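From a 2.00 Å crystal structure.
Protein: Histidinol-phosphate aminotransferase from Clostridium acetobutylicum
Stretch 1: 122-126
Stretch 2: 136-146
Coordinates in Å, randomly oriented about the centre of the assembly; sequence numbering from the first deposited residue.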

# COMPACT_ATOMS: atom_id res chain seq x y z
N VAL A 122 -16.20 -11.14 18.46
CA VAL A 122 -15.11 -10.93 19.40
C VAL A 122 -15.40 -11.54 20.77
O VAL A 122 -16.46 -11.32 21.35
CB VAL A 122 -14.78 -9.43 19.57
CG1 VAL A 122 -13.98 -9.19 20.84
CG2 VAL A 122 -14.02 -8.93 18.36
N VAL A 123 -14.42 -12.29 21.26
CA VAL A 123 -14.45 -12.87 22.60
C VAL A 123 -13.15 -12.44 23.28
O VAL A 123 -12.08 -12.58 22.70
CB VAL A 123 -14.50 -14.40 22.51
CG1 VAL A 123 -14.47 -15.03 23.89
CG2 VAL A 123 -15.74 -14.85 21.73
N PHE A 124 -13.24 -11.93 24.50
CA PHE A 124 -12.04 -11.41 25.19
C PHE A 124 -11.42 -12.39 26.19
O PHE A 124 -12.12 -13.17 26.86
CB PHE A 124 -12.32 -10.05 25.87
CG PHE A 124 -12.46 -8.89 24.90
CD1 PHE A 124 -11.38 -8.44 24.16
CD2 PHE A 124 -13.68 -8.23 24.75
CE1 PHE A 124 -11.50 -7.37 23.27
CE2 PHE A 124 -13.81 -7.16 23.87
CZ PHE A 124 -12.73 -6.73 23.13
N SER A 125 -10.09 -12.36 26.28
CA SER A 125 -9.37 -12.99 27.38
C SER A 125 -8.47 -11.94 28.04
O SER A 125 -7.61 -11.33 27.38
CB SER A 125 -8.55 -14.19 26.91
OG SER A 125 -7.90 -14.82 28.01
N TYR A 126 -8.69 -11.73 29.33
CA TYR A 126 -8.01 -10.65 30.04
C TYR A 126 -6.72 -11.09 30.72
O TYR A 126 -6.68 -12.12 31.40
CB TYR A 126 -8.95 -10.05 31.09
CG TYR A 126 -10.08 -9.21 30.51
CD1 TYR A 126 -11.21 -9.81 29.97
CD2 TYR A 126 -10.02 -7.83 30.52
CE1 TYR A 126 -12.24 -9.06 29.45
CE2 TYR A 126 -11.04 -7.06 30.00
CZ TYR A 126 -12.15 -7.68 29.47
OH TYR A 126 -13.18 -6.92 28.94
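Stretch 2 136-146: EDIISKIDDVD

Stretch 1 is an extended β-strand throughout, and stretch 2 packs against it as the last part of a helix that runs out into a loop. Stretch 2 starts in a helix that continues from earlier in the chain, and Ile142 to Asp144 keep helical backbone angles without the regular bonds; Val145, with phi/psi of -131/171, is extended. The helix runs nearly antiparallel to the strand, its N-to-C direction at 159° to that of the strand, and the two axes approach to 8.8 Å. The register agrees with this direction: the CA atoms of Ser125 and Ile138 lie 6.6 Å apart, while further back along the strand the CA atoms of Val123 and Val145 lie 7.6 Å apart. The chain of stretch 2 therefore descends the strand from its C-terminal end. The contact is modest, burying 263 Å² in total.

Because side chains alternate along a strand, Val123 and Ser125 point toward stretch 2, whereas Val122 and Phe124 point away. In stretch 2, Asp137 and Lys141 are four residues apart, roughly one turn, so both can direct their CA-to-CB bonds toward the strand; Ile138 points sideways.

The polar part of the contact centres on Asp137. Ser125 OG donates a hydrogen bond to Asp137 OD2 over 2.9 Å. Serine suits this buried position because its short side chain brings a hydroxyl to the carboxylate while taking up little room beneath the helix. The same carboxylate oxygen accepts a hydrogen bond from a water, 2.8 Å from Asp137 OD2, and that water in turn accepts one from the backbone, with Tyr126 N 3.0 Å away. The water thus ties the strand backbone to the helix where no side chain of Tyr126 reaches across. The other carboxylate oxygen is used within stretch 2: Lys141 NZ lies 2.8 Å from Asp137 OD1 in a hydrogen-bonded salt bridge. The aspartate thereby joins helix to strand and is itself held by a lysine one turn later.

Lysine also contributes through its methylene groups. Its long chain, with chi2 and chi3 both t, reaches across to the strand, bringing Lys141 CE to 3.3 Å from Phe124 O and Lys141 CD to 4.3 Å from Val123 CG1. Phe124 thus meets the helix through its backbone carbonyl, while its CA-to-CB bond points away. A flexible chain with an apolar stem and a charged end fits here, since the stem can cover the strand while the ammonium group reaches Asp137.

Apolar packing completes the contact. Val123 CG2 rests 3.8 Å from Val145 CG1, two compact β-branched side chains pointing toward each other's stretch. Valine is at ease in the extended conformation that both residues adopt, and its methyl groups fill the space between the two backbones. At the helical end, Ile138 adds a lighter contact, its CG1 4.0 Å from Ser125 OG, placing hydrocarbon beside the serine hydroxyl.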

# COMPACT_ATOMS: atom_id res chain seq x y z
N GLU A 136 -4.85 -20.71 30.92
CA GLU A 136 -5.92 -21.65 31.18
C GLU A 136 -7.26 -21.14 30.66
O GLU A 136 -8.16 -21.93 30.38
CB GLU A 136 -6.01 -21.93 32.68
CG GLU A 136 -6.34 -23.37 32.99
CD GLU A 136 -5.24 -24.31 32.55
OE1 GLU A 136 -4.06 -24.05 32.89
OE2 GLU A 136 -5.55 -25.29 31.85
N ASP A 137 -7.39 -19.82 30.56
CA ASP A 137 -8.59 -19.20 30.00
C ASP A 137 -8.59 -19.28 28.48
O ASP A 137 -9.61 -19.59 27.86
CB ASP A 137 -8.72 -17.75 30.44
CG ASP A 137 -10.06 -17.14 30.05
OD1 ASP A 137 -11.10 -17.75 30.38
OD2 ASP A 137 -10.08 -16.06 29.43
N ILE A 138 -7.45 -18.99 27.87
CA ILE A 138 -7.31 -19.15 26.43
C ILE A 138 -7.72 -20.58 26.05
O ILE A 138 -8.49 -20.79 25.12
CB ILE A 138 -5.88 -18.86 25.94
CG1 ILE A 138 -5.52 -17.39 26.18
CG2 ILE A 138 -5.72 -19.23 24.46
CD1 ILE A 138 -4.09 -17.05 25.82
N ILE A 139 -7.20 -21.55 26.80
CA ILE A 139 -7.58 -22.95 26.64
C ILE A 139 -9.09 -23.12 26.71
O ILE A 139 -9.70 -23.68 25.79
CB ILE A 139 -6.96 -23.84 27.73
CG1 ILE A 139 -5.44 -23.67 27.81
CG2 ILE A 139 -7.35 -25.29 27.50
CD1 ILE A 139 -4.67 -24.63 26.94
N SER A 140 -9.69 -22.64 27.79
CA SER A 140 -11.11 -22.88 28.06
C SER A 140 -12.03 -22.14 27.10
O SER A 140 -13.25 -22.24 27.22
CB SER A 140 -11.44 -22.49 29.50
OG SER A 140 -11.25 -21.10 29.70
N LYS A 141 -11.46 -21.40 26.16
CA LYS A 141 -12.24 -20.61 25.20
C LYS A 141 -11.97 -21.01 23.75
O LYS A 141 -12.63 -20.53 22.83
CB LYS A 141 -11.91 -19.12 25.35
CG LYS A 141 -12.52 -18.44 26.55
CD LYS A 141 -11.96 -17.04 26.69
CE LYS A 141 -12.76 -16.28 27.72
NZ LYS A 141 -13.27 -17.25 28.72
N ILE A 142 -10.99 -21.88 23.54
CA ILE A 142 -10.50 -22.12 22.19
C ILE A 142 -11.44 -22.93 21.29
O ILE A 142 -11.25 -22.95 20.08
CB ILE A 142 -9.08 -22.73 22.18
CG1 ILE A 142 -8.27 -22.11 21.04
CG2 ILE A 142 -9.15 -24.25 22.09
CD1 ILE A 142 -6.87 -22.65 20.94
N ASP A 143 -12.44 -23.58 21.87
CA ASP A 143 -13.52 -24.17 21.07
C ASP A 143 -14.64 -23.17 20.81
O ASP A 143 -15.57 -23.45 20.06
CB ASP A 143 -14.10 -25.42 21.76
CG ASP A 143 -13.53 -26.72 21.22
OD1 ASP A 143 -12.96 -26.71 20.11
OD2 ASP A 143 -13.67 -27.75 21.91
N ASP A 144 -14.58 -22.00 21.44
CA ASP A 144 -15.60 -20.98 21.27
C ASP A 144 -15.34 -20.10 20.03
O ASP A 144 -16.23 -19.39 19.57
CB ASP A 144 -15.68 -20.08 22.51
CG ASP A 144 -16.58 -20.65 23.59
OD1 ASP A 144 -16.30 -20.43 24.80
OD2 ASP A 144 -17.58 -21.32 23.24
N VAL A 145 -14.12 -20.17 19.51
CA VAL A 145 -13.69 -19.25 18.47
C VAL A 145 -13.05 -19.98 17.29
O VAL A 145 -12.80 -21.18 17.34
CB VAL A 145 -12.67 -18.23 19.03
CG1 VAL A 145 -13.35 -17.24 19.96
CG2 VAL A 145 -11.57 -18.97 19.77
N ASP A 146 -12.79 -19.23 16.22
CA ASP A 146 -12.14 -19.76 15.03
C ASP A 146 -10.66 -19.42 15.05
O ASP A 146 -9.86 -20.04 14.34
CB ASP A 146 -12.77 -19.15 13.78
CG ASP A 146 -14.28 -19.17 13.83
OD1 ASP A 146 -14.86 -20.26 14.04
OD2 ASP A 146 -14.88 -18.09 13.67
O HOH W 1 -10.81 -13.53 30.41